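Local coordinates for protein exopolyphosphatase (Aquifex aeolicus, PDB 1T6C) that probably hydrolyses phosphoanhydride bonds of polyphosphate or guanosine pentaphosphate, as a calcium-binding member of the Ppx/GppA phosphatase family, at residues P10-Y22 with F80-I93. Residues are numbered along the deposited sequence; the frame is centred on the assembly and turned at random. Where two conformers were deposited one is given.
Sequences PIMRVASIDIGSY and FKVERVKAVATEAI
Ala15 and Ile17 each bond through both N and O to the strand 84-89, the pattern of parallel pairing. Before these, Arg13 O accepts from Glu83 N (2.9 Å, 149° at the hydrogen). Ala15 N donates to Arg84 O and Ala15 O accepts from Lys86 N; Ile17 repeats this with Lys86 O and Val88 N (Val88 N to Ile17 O 2.8 Å). Ile19 extends the series to Val88 O and Thr90 N, Thr90 being the N-cap of the next helix. The N-to-C directions of the two strands differ by 12°, their axes approaching to 4.7 Å.

Side chains alternate between two faces. On one, Ala15, Ile17 and Ile19 pair with Val85, Ala87 and Ala89; Ile17 CB lies 3.9 Å from Ala87 CB, and Ile17 and Ile19 also touch Leu70 of helix 60-79. On the other, Val14 CG1 runs beside Arg84 CB at 3.9 Å, while helix 300-313 covers this face: Arg84 pairs with Glu308 and Glu312, and Asp18 with Arg301. These are adjacent, parallel inner strands, with 12-19 in the middle of a mixed sheet ordered 3-2-1-4-5, as expected of the actin-like fold; the chain between them passes through antiparallel strands 23-32 and 35-45 and then helix 60-79.

With CG anti to the carbonyl carbon (chi1 -66°) and an extended chain, Arg13 carries NH1 to Phe80 O, 2.9 Å away and near the guanidinium plane. NH1 also approaches Phe80 CD2 at 3.6 Å, obliquely to the ring. A leucine here would probably leave Phe80 O without this donor and loosen the turn after helix 60-79. One water links Arg13 N to Lys81 O and Glu83 OE2; another donates to Glu83 OE2 (water O to OE2 2.6 Å) and to Ile11 O.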
ATOM      1  N   PRO A  10      25.280  -5.925  17.414  1.00 31.27           N
ATOM      2  CA  PRO A  10      24.232  -6.703  18.137  1.00 30.63           C
ATOM      3  C   PRO A  10      22.884  -6.578  17.431  1.00 28.66           C
ATOM      4  O   PRO A  10      22.586  -5.540  16.847  1.00 28.99           O
ATOM      5  CB  PRO A  10      24.180  -6.040  19.524  1.00 31.06           C
ATOM      6  CG  PRO A  10      24.933  -4.747  19.384  1.00 32.00           C
ATOM      7  CD  PRO A  10      25.407  -4.573  17.973  1.00 31.75           C
ATOM      8  N   ILE A  11      22.102  -7.641  17.477  1.00 27.01           N
ATOM      9  CA  ILE A  11      20.768  -7.638  16.904  1.00 25.43           C
ATOM     10  C   ILE A  11      19.922  -6.549  17.576  1.00 23.58           C
ATOM     11  O   ILE A  11      19.978  -6.366  18.785  1.00 22.56           O
ATOM     12  CB  ILE A  11      20.107  -9.035  17.099  1.00 26.30           C
ATOM     13  CG1 ILE A  11      20.807 -10.084  16.220  1.00 27.44           C
ATOM     14  CG2 ILE A  11      18.606  -8.991  16.797  1.00 26.32           C
ATOM     15  CD1 ILE A  11      20.568 -11.529  16.658  1.00 31.26           C
ATOM     16  N   MET A  12      19.145  -5.824  16.773  1.00 20.89           N
ATOM     17  CA  MET A  12      18.189  -4.868  17.296  1.00 19.26           C
ATOM     18  C   MET A  12      16.825  -5.223  16.715  1.00 17.15           C
ATOM     19  O   MET A  12      16.711  -5.648  15.572  1.00 17.07           O
ATOM     20  CB  MET A  12      18.573  -3.447  16.873  1.00 20.25           C
ATOM     21  CG  MET A  12      17.567  -2.424  17.263  1.00 23.01           C
ATOM     22  SD  MET A  12      18.118  -0.763  17.026  1.00 27.80           S
ATOM     23  CE  MET A  12      19.449  -0.648  18.296  1.00 30.96           C
ATOM     24  N   ARG A  13      15.803  -5.057  17.519  1.00 15.04           N
ATOM     25  CA  ARG A  13      14.433  -5.182  17.032  1.00 13.91           C
ATOM     26  C   ARG A  13      13.801  -3.806  16.865  1.00 13.40           C
ATOM     27  O   ARG A  13      14.019  -2.890  17.673  1.00 14.02           O
ATOM     28  CB  ARG A  13      13.614  -6.038  17.977  1.00 14.00           C
ATOM     29  CG  ARG A  13      14.088  -7.468  18.023  1.00 15.29           C
ATOM     30  CD  ARG A  13      13.436  -8.255  19.104  1.00 16.84           C
ATOM     31  NE  ARG A  13      13.707  -9.669  18.942  1.00 16.07           N
ATOM     32  CZ  ARG A  13      13.236 -10.580  19.761  1.00 15.96           C
ATOM     33  NH1 ARG A  13      12.459 -10.238  20.791  1.00 18.03           N
ATOM     34  NH2 ARG A  13      13.505 -11.848  19.549  1.00 17.89           N
ATOM     35  N   VAL A  14      13.000  -3.664  15.802  1.00 11.88           N
ATOM     36  CA  VAL A  14      12.313  -2.416  15.445  1.00 12.11           C
ATOM     37  C   VAL A  14      10.882  -2.773  15.076  1.00 11.28           C
ATOM     38  O   VAL A  14      10.584  -3.911  14.722  1.00 11.28           O
ATOM     39  CB  VAL A  14      13.049  -1.657  14.294  1.00 12.37           C
ATOM     40  CG1 VAL A  14      14.463  -1.327  14.754  1.00 13.48           C
ATOM     41  CG2 VAL A  14      13.067  -2.427  13.010  1.00 14.30           C
ATOM     42  N   ALA A  15       9.985  -1.817  15.215  1.00 10.75           N
ATOM     43  CA  ALA A  15       8.591  -2.052  14.906  1.00  9.71           C
ATOM     44  C   ALA A  15       7.930  -0.851  14.284  1.00  9.80           C
ATOM     45  O   ALA A  15       8.309   0.296  14.525  1.00 10.07           O
ATOM     46  CB  ALA A  15       7.849  -2.398  16.144  1.00 10.48           C
ATOM     47  N   SER A  16       6.873  -1.141  13.530  1.00  9.99           N
ATOM     48  CA  SER A  16       6.027  -0.127  12.935  1.00 10.00           C
ATOM     49  C   SER A  16       4.595  -0.442  13.275  1.00 10.50           C
ATOM     50  O   SER A  16       4.238  -1.616  13.373  1.00 10.42           O
ATOM     51  CB  SER A  16       6.196  -0.021  11.405  1.00 11.54           C
ATOM     52  OG  SER A  16       5.736  -1.174  10.766  1.00 13.69           O
ATOM     53  N   ILE A  17       3.813   0.608  13.468  1.00 10.03           N
ATOM     54  CA  ILE A  17       2.352   0.501  13.640  1.00  9.60           C
ATOM     55  C   ILE A  17       1.763   1.434  12.603  1.00 10.70           C
ATOM     56  O   ILE A  17       2.184   2.582  12.473  1.00 10.65           O
ATOM     57  CB  ILE A  17       1.962   0.910  15.040  1.00 10.09           C
ATOM     58  CG1 ILE A  17       2.478  -0.107  16.055  1.00 12.33           C
ATOM     59  CG2 ILE A  17       0.463   1.066  15.126  1.00 10.84           C
ATOM     60  CD1 ILE A  17       2.256   0.290  17.490  1.00 13.46           C
ATOM     61  N   ASP A  18       0.802   0.930  11.842  1.00 11.63           N
ATOM     62  CA  ASP A  18       0.059   1.710  10.864  1.00 12.78           C
ATOM     63  C   ASP A  18      -1.431   1.649  11.183  1.00 12.34           C
ATOM     64  O   ASP A  18      -2.007   0.581  11.273  1.00 13.40           O
ATOM     65  CB  ASP A  18       0.398   1.364   9.422  0.70 13.57           C
ATOM     66  CG  ASP A  18       0.020   0.026   9.044  0.70 18.44           C
ATOM     67  OD1 ASP A  18       0.615  -0.930   9.612  0.70 23.51           O
ATOM     68  OD2 ASP A  18      -0.851  -0.187   8.159  0.70 23.85           O
ATOM     69  N   ILE A  19      -2.002   2.822  11.367  1.00 12.49           N
ATOM     70  CA  ILE A  19      -3.404   2.986  11.688  1.00 13.54           C
ATOM     71  C   ILE A  19      -4.066   3.525  10.435  1.00 14.35           C
ATOM     72  O   ILE A  19      -3.798   4.648  10.019  1.00 14.93           O
ATOM     73  CB  ILE A  19      -3.558   3.990  12.858  1.00 14.10           C
ATOM     74  CG1 ILE A  19      -2.864   3.476  14.125  1.00 16.23           C
ATOM     75  CG2 ILE A  19      -5.039   4.319  13.082  1.00 15.71           C
ATOM     76  CD1 ILE A  19      -2.865   4.472  15.245  1.00 19.12           C
ATOM     77  N   GLY A  20      -4.954   2.735   9.855  1.00 15.36           N
ATOM     78  CA  GLY A  20      -5.747   3.165   8.723  1.00 16.26           C
ATOM     79  C   GLY A  20      -7.219   3.229   9.064  1.00 15.97           C
ATOM     80  O   GLY A  20      -7.597   3.027  10.202  1.00 16.44           O
ATOM     81  N   SER A  21      -8.030   3.492   8.042  1.00 18.07           N
ATOM     82  CA  SER A  21      -9.481   3.605   8.215  1.00 19.18           C
ATOM     83  C   SER A  21     -10.138   2.243   8.432  1.00 19.47           C
ATOM     84  O   SER A  21     -11.286   2.193   8.885  1.00 19.91           O
ATOM     85  CB  SER A  21     -10.135   4.362   7.046  0.66 19.93           C
ATOM     86  OG  SER A  21      -9.796   3.788   5.815  0.66 20.97           O
ATOM     87  N   TYR A  22      -9.434   1.154   8.122  1.00 19.63           N
ATOM     88  CA  TYR A  22      -9.989  -0.197   8.256  1.00 20.24           C
ATOM     89  C   TYR A  22      -9.274  -1.029   9.307  1.00 18.91           C
ATOM     90  O   TYR A  22      -9.888  -1.614  10.172  1.00 18.76           O
ATOM     91  CB  TYR A  22      -9.917  -0.887   6.898  1.00 21.10           C
ATOM     92  CG  TYR A  22     -10.651  -2.205   6.808  1.00 26.54           C
ATOM     93  CD1 TYR A  22     -12.028  -2.269   6.985  1.00 30.63           C
ATOM     94  CD2 TYR A  22      -9.973  -3.381   6.493  1.00 31.82           C
ATOM     95  CE1 TYR A  22     -12.701  -3.473   6.876  1.00 32.00           C
ATOM     96  CE2 TYR A  22     -10.640  -4.583   6.391  1.00 34.00           C
ATOM     97  CZ  TYR A  22     -12.001  -4.620   6.586  1.00 34.28           C
ATOM     98  OH  TYR A  22     -12.666  -5.826   6.478  1.00 38.66           O
ATOM     99  N   PHE A  80       8.835  -8.007  23.728  1.00 15.78           N
ATOM    100  CA  PHE A  80       9.801  -8.366  22.691  1.00 16.30           C
ATOM    101  C   PHE A  80      11.032  -7.469  22.735  1.00 15.27           C
ATOM    102  O   PHE A  80      11.952  -7.638  21.914  1.00 14.44           O
ATOM    103  CB  PHE A  80       9.188  -8.211  21.294  1.00 17.67           C
ATOM    104  CG  PHE A  80       8.491  -9.425  20.773  1.00 22.27           C
ATOM    105  CD1 PHE A  80       7.290  -9.849  21.306  1.00 24.58           C
ATOM    106  CD2 PHE A  80       9.029 -10.122  19.670  1.00 26.28           C
ATOM    107  CE1 PHE A  80       6.624 -10.958  20.793  1.00 27.35           C
ATOM    108  CE2 PHE A  80       8.379 -11.249  19.155  1.00 28.92           C
ATOM    109  CZ  PHE A  80       7.181 -11.665  19.711  1.00 28.54           C
ATOM    110  N   LYS A  81      11.064  -6.518  23.660  1.00 14.64           N
ATOM    111  CA  LYS A  81      12.213  -5.616  23.820  1.00 14.80           C
ATOM    112  C   LYS A  81      12.551  -4.889  22.515  1.00 14.76           C
ATOM    113  O   LYS A  81      13.698  -4.826  22.079  1.00 14.65           O
ATOM    114  CB  LYS A  81      13.416  -6.382  24.385  1.00 16.21           C
ATOM    115  CG  LYS A  81      13.221  -6.752  25.854  1.00 19.26           C
ATOM    116  CD  LYS A  81      14.573  -7.048  26.556  1.00 23.21           C
ATOM    117  CE  LYS A  81      14.369  -7.186  28.078  1.00 26.65           C
ATOM    118  NZ  LYS A  81      13.713  -8.480  28.369  1.00 27.86           N
ATOM    119  N   VAL A  82      11.524  -4.368  21.875  1.00 13.89           N
ATOM    120  CA  VAL A  82      11.710  -3.598  20.648  1.00 13.51           C
ATOM    121  C   VAL A  82      12.331  -2.272  21.017  1.00 13.54           C
ATOM    122  O   VAL A  82      11.831  -1.576  21.881  1.00 14.08           O
ATOM    123  CB  VAL A  82      10.367  -3.376  19.924  1.00 13.59           C
ATOM    124  CG1 VAL A  82      10.567  -2.440  18.736  1.00 14.27           C
ATOM    125  CG2 VAL A  82       9.748  -4.708  19.524  1.00 13.15           C
ATOM    126  N   GLU A  83      13.438  -1.946  20.388  1.00 13.21           N
ATOM    127  CA  GLU A  83      14.202  -0.741  20.724  1.00 14.59           C
ATOM    128  C   GLU A  83      13.761   0.538  20.008  1.00 13.81           C
ATOM    129  O   GLU A  83      13.912   1.641  20.541  1.00 14.40           O
ATOM    130  CB  GLU A  83      15.677  -1.029  20.491  1.00 16.09           C
ATOM    131  CG  GLU A  83      16.199  -1.952  21.605  1.00 20.13           C
ATOM    132  CD  GLU A  83      17.693  -2.210  21.534  1.00 24.71           C
ATOM    133  OE1 GLU A  83      18.483  -1.342  21.983  1.00 29.93           O
ATOM    134  OE2 GLU A  83      18.063  -3.281  21.040  1.00 26.89           O
ATOM    135  N   ARG A  84      13.215   0.398  18.801  1.00 13.22           N
ATOM    136  CA  ARG A  84      12.758   1.552  18.019  1.00 12.59           C
ATOM    137  C   ARG A  84      11.384   1.243  17.466  1.00 12.43           C
ATOM    138  O   ARG A  84      11.216   0.197  16.838  1.00 12.06           O
ATOM    139  CB  ARG A  84      13.700   1.886  16.865  1.00 13.18           C
ATOM    140  CG  ARG A  84      15.151   2.133  17.270  1.00 16.03           C
ATOM    141  CD  ARG A  84      16.041   2.592  16.113  1.00 20.89           C
ATOM    142  NE  ARG A  84      15.579   3.895  15.658  1.00 27.35           N
ATOM    143  CZ  ARG A  84      16.104   5.088  15.992  1.00 29.46           C
ATOM    144  NH1 ARG A  84      17.195   5.204  16.737  1.00 30.81           N
ATOM    145  NH2 ARG A  84      15.532   6.184  15.523  1.00 30.30           N
ATOM    146  N   VAL A  85      10.444   2.146  17.724  1.00 11.69           N
ATOM    147  CA  VAL A  85       9.040   2.010  17.331  1.00 12.17           C
ATOM    148  C   VAL A  85       8.605   3.309  16.662  1.00 11.97           C
ATOM    149  O   VAL A  85       8.852   4.404  17.199  1.00 13.06           O
ATOM    150  CB  VAL A  85       8.146   1.801  18.541  1.00 13.15           C
ATOM    151  CG1 VAL A  85       6.681   1.745  18.117  1.00 13.86           C
ATOM    152  CG2 VAL A  85       8.556   0.585  19.298  1.00 14.87           C
ATOM    153  N   LYS A  86       7.942   3.197  15.508  1.00 10.58           N
ATOM    154  CA  LYS A  86       7.381   4.339  14.804  1.00  9.94           C
ATOM    155  C   LYS A  86       5.934   3.994  14.462  1.00 10.09           C
ATOM    156  O   LYS A  86       5.654   2.946  13.873  1.00 11.02           O
ATOM    157  CB  LYS A  86       8.156   4.677  13.535  1.00 10.93           C
ATOM    158  CG  LYS A  86       7.580   5.771  12.679  1.00 13.28           C
ATOM    159  CD  LYS A  86       7.696   7.125  13.339  1.00 15.87           C
ATOM    160  CE  LYS A  86       6.888   8.174  12.634  1.00 17.38           C
ATOM    161  NZ  LYS A  86       7.222   9.529  13.183  1.00 18.85           N
ATOM    162  N   ALA A  87       5.025   4.838  14.886  1.00  9.86           N
ATOM    163  CA  ALA A  87       3.591   4.638  14.615  1.00  9.40           C
ATOM    164  C   ALA A  87       3.064   5.770  13.761  1.00  9.81           C
ATOM    165  O   ALA A  87       3.365   6.959  14.006  1.00 10.18           O
ATOM    166  CB  ALA A  87       2.843   4.563  15.885  1.00 10.03           C
ATOM    167  N   VAL A  88       2.296   5.405  12.738  1.00 10.14           N
ATOM    168  CA  VAL A  88       1.758   6.377  11.788  1.00 10.32           C
ATOM    169  C   VAL A  88       0.271   6.162  11.595  1.00 11.61           C
ATOM    170  O   VAL A  88      -0.229   5.046  11.780  1.00 11.62           O
ATOM    171  CB  VAL A  88       2.495   6.354  10.407  1.00 10.67           C
ATOM    172  CG1 VAL A  88       3.974   6.641  10.531  1.00 11.75           C
ATOM    173  CG2 VAL A  88       2.287   5.036   9.687  1.00 12.70           C
ATOM    174  N   ALA A  89      -0.404   7.221  11.194  1.00 11.56           N
ATOM    175  CA  ALA A  89      -1.809   7.155  10.808  1.00 12.59           C
ATOM    176  C   ALA A  89      -1.945   7.798   9.433  1.00 14.31           C
ATOM    177  O   ALA A  89      -1.238   8.743   9.132  1.00 14.37           O
ATOM    178  CB  ALA A  89      -2.671   7.839  11.825  1.00 12.29           C
ATOM    179  N   THR A  90      -2.902   7.311   8.657  1.00 17.40           N
ATOM    180  CA  THR A  90      -3.156   7.803   7.301  1.00 19.45           C
ATOM    181  C   THR A  90      -3.980   9.068   7.292  1.00 19.86           C
ATOM    182  O   THR A  90      -4.720   9.359   8.264  1.00 18.32           O
ATOM    183  CB  THR A  90      -3.986   6.769   6.503  1.00 20.41           C
ATOM    184  OG1 THR A  90      -5.288   6.627   7.106  1.00 25.63           O
ATOM    185  CG2 THR A  90      -3.416   5.448   6.510  1.00 21.62           C
ATOM    186  N   GLU A  91      -3.921   9.766   6.157  1.00 21.97           N
ATOM    187  CA  GLU A  91      -4.630  11.044   5.969  1.00 24.94           C
ATOM    188  C   GLU A  91      -6.160  10.862   6.074  1.00 25.96           C
ATOM    189  O   GLU A  91      -6.844  11.814   6.377  1.00 28.88           O
ATOM    190  CB  GLU A  91      -4.277  11.686   4.616  0.50 25.51           C
ATOM    191  CG  GLU A  91      -4.409  13.217   4.591  0.50 26.27           C
ATOM    192  CD  GLU A  91      -5.247  13.721   3.438  0.50 27.89           C
ATOM    193  OE1 GLU A  91      -4.864  13.460   2.278  0.50 31.37           O
ATOM    194  OE2 GLU A  91      -6.273  14.392   3.686  0.50 27.86           O
ATOM    195  N   ALA A  92      -6.673   9.657   5.864  1.00 26.98           N
ATOM    196  CA  ALA A  92      -8.094   9.375   6.068  1.00 28.17           C
ATOM    197  C   ALA A  92      -8.523   9.596   7.536  1.00 29.35           C
ATOM    198  O   ALA A  92      -9.674   9.908   7.823  1.00 29.27           O
ATOM    199  CB  ALA A  92      -8.403   7.968   5.638  1.00 28.87           C
ATOM    200  N   ILE A  93      -7.593   9.409   8.469  1.00 29.05           N
ATOM    201  CA  ILE A  93      -7.867   9.666   9.876  1.00 28.63           C
ATOM    202  C   ILE A  93      -7.849  11.176  10.062  1.00 28.95           C
ATOM    203  O   ILE A  93      -8.679  11.735  10.763  1.00 26.68           O
ATOM    204  CB  ILE A  93      -6.826   8.944  10.797  1.00 28.42           C
ATOM    205  CG1 ILE A  93      -6.758   7.430  10.493  1.00 28.43           C
ATOM    206  CG2 ILE A  93      -7.121   9.198  12.276  1.00 28.86           C
ATOM    207  CD1 ILE A  93      -8.087   6.668  10.552  1.00 28.22           C
TER
HETATM  208  O   HOH W   1      20.436  -3.919  20.229  1.00 33.27           O
HETATM  209  O   HOH W   2      16.167  -4.937  20.378  1.00 26.67           O